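Local coordinates for protein putative metalloprotease II (Bacteroides fragilis, PDB 4ON1) that probably acts as a zinc-dependent extracellular endopeptidase of the metzincin type, related to fragilysin, at residues A[332-337]-A[342-347]; A[349-354]-A[358-363]. All coordinates share one frame; numbering follows the deposited sequence.

Contact 1 of 2, residues A[332-337]-A[342-347]; sequences LAHEIG and AEHVDN. With ZN (zinc ion), chain C.
H334 and H344 are the first and last histidines of the HExxHxxGxxH signature of metzincin peptidases, and here they meet at the zinc ion. H334 rides on helix 331-340, while H344 sits in the loop that follows it. Each binds the metal through its epsilon nitrogen: H334 NE2 lies 2.0 Å from the zinc and H344 NE2 is likewise 2.0 Å from it. The two imidazoles approach rim to rim, neither covering the other's face, with their planes turned 37° apart. H334 NE2 and H344 NE2 come within 3.3 Å because the metal draws both in, and the N-Zn-N angle is about 111°. A chi1 of -179° swings the H334 ring away from its own amide and out from the helix to the metal. H338 and D176 complete the site. One turn further along the helix, the backbone makes its own link: A342 N donates to G337 O at 2.8 Å as the chain leaves the helix. A342 CB rests 3.3 Å from that same G337 O. With NE2 of H334 given to zinc, its ND1 donates to L351 O, so the imidazole is held at both nitrogens and its rotation is fixed. Such a bond to a carbonyl would probably make the ring a somewhat stronger electron donor to the metal.

Contact 2 of 2, residues A[349-354]-A[358-363]; sequences QDLMYT and PQVTPN
With chi1 at 70°, T361 places OG1 between its backbone N and carbonyl carbon, so that hydroxyl and amide face the same oxygen, Q349 O. One residue earlier, V360 has chi1 168°, which sets CG1 anti to the backbone N and directs both methyls at the 349-354 backbone. Q349 O is therefore gripped twice: T361 OG1 donates to it at 2.7 Å from near the carbonyl plane, and T361 N at 2.9 Å from well above that plane. The two chains run side by side in the same direction here, but the pairing soon shifts. L351 N passes close to T361 O but is not aimed at it, and bonds instead to N363 O, 3.0 Å away and almost straight (171°), because an inverse gamma turn centred on P362 folds the second chain around to bring that carbonyl in. V360 packs against the bend itself: its CG1 is 3.6 Å from D350 O, while its CG2 packs 3.9 Å from Y353 CB. L351 CB lies 3.4 Å from N363 O, beside the carbonyl that holds its own amide. D350 braces the bend as an Asx turn, its OD1 taking M352 N at 2.7 Å through the anti lone pair; its other oxygen, OD2, accepts from L365 N. Residues 350-353 form a type I turn whose methionine, M352, packs on H334 and H338, an arrangement that matches the Met-turn of metzincins, the tight turn lying below the zinc-binding histidines.

How the contacts relate
Contact 1 holds the zinc and contact 2 shapes the turn behind it, with their centres about 8 Å apart. They follow one another along the chain and interlock at several points. H334 ND1 of contact 1 reaches L351 O of contact 2 at 2.8 Å, tying a first-shell ligand to the turn. Just beyond H344, V345 O takes T354 OG1 at 2.8 Å, and backbone bonds from V345 to M352 and T354 stitch two stretches of one loop together. M352 SD stays 5.8 Å from the zinc, too far to bind it. D176, from another part of the chain, also binds the zinc, consistent with a latent proenzyme.

Contact 1 of 2, residues A[332-337]-A[342-347]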
ATOM      1  N   LEU A 332      -4.584   0.042  -4.171  1.00  9.49           N
ATOM      2  CA  LEU A 332      -4.322   1.469  -4.095  1.00 10.79           C
ATOM      3  C   LEU A 332      -3.407   1.898  -5.248  1.00 16.39           C
ATOM      4  O   LEU A 332      -3.672   2.888  -5.935  1.00 13.54           O
ATOM      5  CB  LEU A 332      -3.696   1.838  -2.743  1.00  8.04           C
ATOM      6  CG  LEU A 332      -3.380   3.328  -2.587  1.00 17.44           C
ATOM      7  CD1 LEU A 332      -4.652   4.175  -2.731  1.00 13.03           C
ATOM      8  CD2 LEU A 332      -2.676   3.622  -1.258  1.00 10.60           C
ATOM      9  N   ALA A 333      -2.343   1.135  -5.475  1.00 13.32           N
ATOM     10  CA  ALA A 333      -1.408   1.461  -6.546  1.00 13.38           C
ATOM     11  C   ALA A 333      -2.091   1.409  -7.908  1.00 15.64           C
ATOM     12  O   ALA A 333      -1.798   2.218  -8.793  1.00 14.16           O
ATOM     13  CB  ALA A 333      -0.210   0.512  -6.513  1.00 11.74           C
ATOM     14  N   HIS A 334      -2.987   0.440  -8.075  1.00  9.80           N
ATOM     15  CA  HIS A 334      -3.741   0.277  -9.318  1.00 15.64           C
ATOM     16  C   HIS A 334      -4.643   1.494  -9.584  1.00 15.83           C
ATOM     17  O   HIS A 334      -4.616   2.076 -10.670  1.00 15.04           O
ATOM     18  CB  HIS A 334      -4.566  -1.018  -9.259  1.00 15.15           C
ATOM     19  CG  HIS A 334      -5.364  -1.298 -10.495  1.00 15.37           C
ATOM     20  ND1 HIS A 334      -4.973  -2.222 -11.439  1.00 16.31           N
ATOM     21  CD2 HIS A 334      -6.546  -0.791 -10.930  1.00 13.81           C
ATOM     22  CE1 HIS A 334      -5.868  -2.267 -12.407  1.00 21.64           C
ATOM     23  NE2 HIS A 334      -6.836  -1.410 -12.125  1.00 13.68           N
ATOM     24  N   GLU A 335      -5.425   1.887  -8.585  1.00 13.82           N
ATOM     25  CA  GLU A 335      -6.296   3.057  -8.720  1.00 17.00           C
ATOM     26  C   GLU A 335      -5.486   4.313  -9.023  1.00 15.83           C
ATOM     27  O   GLU A 335      -5.846   5.104  -9.894  1.00 14.83           O
ATOM     28  CB  GLU A 335      -7.129   3.258  -7.450  1.00 15.05           C
ATOM     29  N   ILE A 336      -4.390   4.501  -8.296  1.00 10.24           N
ATOM     30  CA  ILE A 336      -3.544   5.666  -8.523  1.00  8.47           C
ATOM     31  C   ILE A 336      -2.936   5.591  -9.927  1.00 16.02           C
ATOM     32  O   ILE A 336      -2.753   6.617 -10.595  1.00 12.48           O
ATOM     33  CB  ILE A 336      -2.447   5.786  -7.434  1.00 13.56           C
ATOM     34  CG1 ILE A 336      -3.049   6.391  -6.160  1.00 14.15           C
ATOM     35  CG2 ILE A 336      -1.271   6.637  -7.903  1.00 10.56           C
ATOM     36  CD1 ILE A 336      -2.132   6.327  -4.933  1.00 12.28           C
ATOM     37  N   GLY A 337      -2.669   4.373 -10.387  1.00 17.72           N
ATOM     38  CA  GLY A 337      -2.264   4.155 -11.767  1.00 11.28           C
ATOM     39  C   GLY A 337      -3.248   4.777 -12.745  1.00 18.98           C
ATOM     40  O   GLY A 337      -2.854   5.513 -13.664  1.00 15.56           O
ATOM     41  N   ALA A 342      -2.695   5.552 -16.487  1.00 12.91           N
ATOM     42  CA  ALA A 342      -2.521   4.167 -16.919  1.00 19.15           C
ATOM     43  C   ALA A 342      -3.862   3.508 -17.241  1.00 19.51           C
ATOM     44  O   ALA A 342      -4.870   3.731 -16.562  1.00 17.99           O
ATOM     45  CB  ALA A 342      -1.780   3.360 -15.851  1.00 14.86           C
ATOM     46  N   GLU A 343      -3.856   2.659 -18.260  1.00 18.41           N
ATOM     47  CA  GLU A 343      -5.046   1.927 -18.667  1.00 22.50           C
ATOM     48  C   GLU A 343      -4.853   0.436 -18.431  1.00 27.94           C
ATOM     49  O   GLU A 343      -3.735  -0.011 -18.175  1.00 22.16           O
ATOM     50  CB  GLU A 343      -5.355   2.201 -20.142  1.00 23.81           C
ATOM     51  CG  GLU A 343      -6.368   3.317 -20.328  1.00 47.94           C
ATOM     52  CD  GLU A 343      -6.163   4.084 -21.609  1.00 67.22           C
ATOM     53  OE1 GLU A 343      -5.432   3.589 -22.494  1.00 79.22           O
ATOM     54  OE2 GLU A 343      -6.729   5.190 -21.722  1.00 75.55           O
ATOM     55  N   HIS A 344      -5.942  -0.329 -18.486  1.00 19.15           N
ATOM     56  CA  HIS A 344      -5.840  -1.774 -18.319  1.00 18.66           C
ATOM     57  C   HIS A 344      -5.023  -2.380 -19.457  1.00 20.89           C
ATOM     58  O   HIS A 344      -5.077  -1.900 -20.585  1.00 24.12           O
ATOM     59  CB  HIS A 344      -7.233  -2.412 -18.256  1.00 21.60           C
ATOM     60  CG  HIS A 344      -7.950  -2.155 -16.965  1.00 23.15           C
ATOM     61  ND1 HIS A 344      -9.322  -2.146 -16.865  1.00 26.89           N
ATOM     62  CD2 HIS A 344      -7.474  -1.865 -15.731  1.00 16.97           C
ATOM     63  CE1 HIS A 344      -9.667  -1.880 -15.612  1.00 17.88           C
ATOM     64  NE2 HIS A 344      -8.562  -1.708 -14.906  1.00 21.73           N
ATOM     65  N   VAL A 345      -4.274  -3.441 -19.162  1.00 26.17           N
ATOM     66  CA  VAL A 345      -3.474  -4.133 -20.177  1.00 26.40           C
ATOM     67  C   VAL A 345      -3.657  -5.649 -20.065  1.00 33.52           C
ATOM     68  O   VAL A 345      -4.214  -6.132 -19.079  1.00 28.68           O
ATOM     69  CB  VAL A 345      -1.974  -3.785 -20.047  1.00 28.14           C
ATOM     70  CG1 VAL A 345      -1.741  -2.299 -20.244  1.00 23.42           C
ATOM     71  CG2 VAL A 345      -1.447  -4.233 -18.688  1.00 26.09           C
ATOM     72  N   ASP A 346      -3.172  -6.400 -21.055  1.00 31.56           N
ATOM     73  CA  ASP A 346      -3.397  -7.846 -21.089  1.00 44.02           C
ATOM     74  C   ASP A 346      -2.219  -8.640 -20.534  1.00 50.15           C
ATOM     75  O   ASP A 346      -2.143  -9.855 -20.714  1.00 57.59           O
ATOM     76  CB  ASP A 346      -3.677  -8.328 -22.524  1.00 46.55           C
ATOM     77  CG  ASP A 346      -4.886  -7.657 -23.154  1.00 72.60           C
ATOM     78  OD1 ASP A 346      -5.037  -7.767 -24.391  1.00 82.61           O
ATOM     79  OD2 ASP A 346      -5.673  -7.012 -22.428  1.00 85.17           O
ATOM     80  N   ASN A 347      -1.307  -7.960 -19.854  1.00 39.07           N
ATOM     81  CA  ASN A 347      -0.175  -8.631 -19.230  1.00 31.12           C
ATOM     82  C   ASN A 347      -0.496  -8.946 -17.768  1.00 31.05           C
ATOM     83  O   ASN A 347      -0.650  -8.034 -16.952  1.00 28.53           O
ATOM     84  CB  ASN A 347       1.068  -7.748 -19.346  1.00 32.77           C
ATOM     85  CG  ASN A 347       2.321  -8.413 -18.816  1.00 33.87           C
ATOM     86  OD1 ASN A 347       2.269  -9.455 -18.161  1.00 41.70           O
ATOM     87  ND2 ASN A 347       3.467  -7.799 -19.093  1.00 37.19           N
TER
HETATM   88 ZN    ZN C 400      -8.441  -0.771 -13.162  1.00 19.88          ZN

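Contact 2 of 2, residues A[349-354]-A[358-363]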
ATOM      1  N   GLN A 349       1.190  -9.931 -15.330  1.00 25.91           N
ATOM      2  CA  GLN A 349       2.172  -9.531 -14.323  1.00 32.44           C
ATOM      3  C   GLN A 349       2.089  -8.032 -14.071  1.00 26.05           C
ATOM      4  O   GLN A 349       2.606  -7.519 -13.075  1.00 25.04           O
ATOM      5  CB  GLN A 349       3.589  -9.899 -14.772  1.00 36.76           C
ATOM      6  CG  GLN A 349       4.033 -11.308 -14.403  1.00 49.61           C
ATOM      7  CD  GLN A 349       5.437 -11.624 -14.902  1.00 62.67           C
ATOM      8  OE1 GLN A 349       5.834 -11.198 -15.989  1.00 71.54           O
ATOM      9  NE2 GLN A 349       6.196 -12.367 -14.103  1.00 62.68           N
ATOM     10  N   ASP A 350       1.418  -7.330 -14.974  1.00 24.58           N
ATOM     11  CA  ASP A 350       1.318  -5.887 -14.868  1.00 20.41           C
ATOM     12  C   ASP A 350       0.327  -5.469 -13.785  1.00 20.41           C
ATOM     13  O   ASP A 350      -0.737  -6.068 -13.632  1.00 23.76           O
ATOM     14  CB  ASP A 350       0.909  -5.282 -16.213  1.00 18.37           C
ATOM     15  CG  ASP A 350       1.183  -3.790 -16.288  1.00 27.60           C
ATOM     16  OD1 ASP A 350       0.492  -3.016 -15.578  1.00 15.98           O
ATOM     17  OD2 ASP A 350       2.085  -3.396 -17.060  1.00 22.07           O
ATOM     18  N   LEU A 351       0.701  -4.440 -13.036  1.00 17.14           N
ATOM     19  CA  LEU A 351      -0.174  -3.827 -12.051  1.00 14.74           C
ATOM     20  C   LEU A 351      -1.547  -3.489 -12.634  1.00 24.41           C
ATOM     21  O   LEU A 351      -2.571  -3.593 -11.952  1.00 17.21           O
ATOM     22  CB  LEU A 351       0.477  -2.559 -11.504  1.00 13.11           C
ATOM     23  CG  LEU A 351      -0.428  -1.742 -10.586  1.00 17.95           C
ATOM     24  CD1 LEU A 351      -0.820  -2.594  -9.373  1.00 13.13           C
ATOM     25  CD2 LEU A 351       0.275  -0.472 -10.152  1.00 13.35           C
ATOM     26  N   MET A 352      -1.561  -3.076 -13.897  1.00 15.24           N
ATOM     27  CA  MET A 352      -2.787  -2.620 -14.546  1.00 18.70           C
ATOM     28  C   MET A 352      -3.482  -3.735 -15.340  1.00 19.78           C
ATOM     29  O   MET A 352      -4.237  -3.459 -16.276  1.00 23.52           O
ATOM     30  CB  MET A 352      -2.487  -1.422 -15.459  1.00 20.72           C
ATOM     31  CG  MET A 352      -1.794  -0.257 -14.755  1.00 13.67           C
ATOM     32  SD  MET A 352      -2.691   0.242 -13.270  1.00 17.62           S
ATOM     33  CE  MET A 352      -4.188   0.892 -14.020  1.00 17.59           C
ATOM     34  N   TYR A 353      -3.213  -4.986 -14.982  1.00 17.59           N
ATOM     35  CA  TYR A 353      -3.901  -6.115 -15.606  1.00 21.53           C
ATOM     36  C   TYR A 353      -5.422  -5.962 -15.505  1.00 34.73           C
ATOM     37  O   TYR A 353      -5.965  -5.623 -14.446  1.00 28.81           O
ATOM     38  CB  TYR A 353      -3.462  -7.431 -14.970  1.00 21.83           C
ATOM     39  CG  TYR A 353      -3.911  -8.655 -15.738  1.00 37.43           C
ATOM     40  CD1 TYR A 353      -4.388  -9.776 -15.078  1.00 36.50           C
ATOM     41  CD2 TYR A 353      -3.853  -8.686 -17.124  1.00 28.94           C
ATOM     42  CE1 TYR A 353      -4.792 -10.903 -15.780  1.00 39.69           C
ATOM     43  CE2 TYR A 353      -4.255  -9.802 -17.836  1.00 36.22           C
ATOM     44  CZ  TYR A 353      -4.726 -10.907 -17.156  1.00 37.52           C
ATOM     45  OH  TYR A 353      -5.126 -12.016 -17.861  1.00 51.48           O
ATOM     46  N   THR A 354      -6.087  -6.213 -16.628  1.00 35.62           N
ATOM     47  CA  THR A 354      -7.516  -5.978 -16.797  1.00 40.39           C
ATOM     48  C   THR A 354      -8.393  -6.860 -15.914  1.00 48.24           C
ATOM     49  O   THR A 354      -9.539  -6.517 -15.613  1.00 47.36           O
ATOM     50  CB  THR A 354      -7.914  -6.200 -18.266  1.00 38.99           C
ATOM     51  OG1 THR A 354      -6.948  -5.576 -19.120  1.00 38.07           O
ATOM     52  CG2 THR A 354      -9.296  -5.631 -18.558  1.00 51.07           C
ATOM     53  N   PRO A 358      -3.661 -13.478  -9.337  1.00 49.64           N
ATOM     54  CA  PRO A 358      -2.629 -13.529  -8.291  1.00 42.00           C
ATOM     55  C   PRO A 358      -1.211 -13.352  -8.816  1.00 43.29           C
ATOM     56  O   PRO A 358      -0.256 -13.322  -8.032  1.00 42.84           O
ATOM     57  CB  PRO A 358      -2.790 -14.943  -7.705  1.00 47.37           C
ATOM     58  CG  PRO A 358      -4.068 -15.493  -8.296  1.00 46.22           C
ATOM     59  CD  PRO A 358      -4.209 -14.813  -9.618  1.00 51.80           C
ATOM     60  N   GLN A 359      -1.081 -13.211 -10.129  1.00 35.19           N
ATOM     61  CA  GLN A 359       0.223 -13.062 -10.757  1.00 35.45           C
ATOM     62  C   GLN A 359       0.630 -11.588 -10.831  1.00 31.67           C
ATOM     63  O   GLN A 359       1.774 -11.263 -11.156  1.00 36.65           O
ATOM     64  CB  GLN A 359       0.204 -13.676 -12.153  1.00 34.64           C
ATOM     65  CG  GLN A 359      -0.235 -15.135 -12.180  1.00 55.34           C
ATOM     66  CD  GLN A 359       0.700 -16.048 -11.411  1.00 73.20           C
ATOM     67  OE1 GLN A 359       1.900 -15.783 -11.306  1.00 78.54           O
ATOM     68  NE2 GLN A 359       0.152 -17.130 -10.865  1.00 77.07           N
ATOM     69  N   VAL A 360      -0.317 -10.705 -10.540  1.00 32.11           N
ATOM     70  CA  VAL A 360      -0.085  -9.271 -10.653  1.00 28.86           C
ATOM     71  C   VAL A 360       1.048  -8.821  -9.733  1.00 34.19           C
ATOM     72  O   VAL A 360       1.129  -9.247  -8.581  1.00 30.27           O
ATOM     73  CB  VAL A 360      -1.374  -8.490 -10.319  1.00 27.32           C
ATOM     74  CG1 VAL A 360      -1.095  -6.997 -10.147  1.00 19.57           C
ATOM     75  CG2 VAL A 360      -2.409  -8.713 -11.403  1.00 30.63           C
ATOM     76  N   THR A 361       1.934  -7.980 -10.265  1.00 31.45           N
ATOM     77  CA  THR A 361       3.019  -7.380  -9.491  1.00 21.04           C
ATOM     78  C   THR A 361       2.772  -5.880  -9.431  1.00 20.94           C
ATOM     79  O   THR A 361       2.074  -5.339 -10.292  1.00 21.30           O
ATOM     80  CB  THR A 361       4.403  -7.652 -10.118  1.00 25.14           C
ATOM     81  OG1 THR A 361       4.527  -6.914 -11.341  1.00 26.83           O
ATOM     82  CG2 THR A 361       4.596  -9.140 -10.389  1.00 27.78           C
ATOM     83  N   PRO A 362       3.335  -5.195  -8.421  1.00 14.82           N
ATOM     84  CA  PRO A 362       3.075  -3.753  -8.320  1.00 17.42           C
ATOM     85  C   PRO A 362       3.972  -2.928  -9.236  1.00 19.74           C
ATOM     86  O   PRO A 362       4.561  -1.937  -8.799  1.00 21.63           O
ATOM     87  CB  PRO A 362       3.367  -3.452  -6.848  1.00 16.62           C
ATOM     88  CG  PRO A 362       4.425  -4.447  -6.483  1.00 20.78           C
ATOM     89  CD  PRO A 362       4.092  -5.703  -7.261  1.00 20.00           C
ATOM     90  N   ASN A 363       4.041  -3.324 -10.503  1.00 18.63           N
ATOM     91  CA  ASN A 363       4.919  -2.688 -11.474  1.00 20.94           C
ATOM     92  C   ASN A 363       4.170  -2.323 -12.742  1.00 22.65           C
ATOM     93  O   ASN A 363       3.358  -3.107 -13.233  1.00 17.21           O
ATOM     94  CB  ASN A 363       6.091  -3.608 -11.841  1.00 21.47           C
ATOM     95  CG  ASN A 363       6.924  -4.007 -10.638  1.00 28.41           C
ATOM     96  OD1 ASN A 363       6.633  -4.999  -9.959  1.00 31.30           O
ATOM     97  ND2 ASN A 363       7.972  -3.241 -10.373  1.00 19.52           N
TER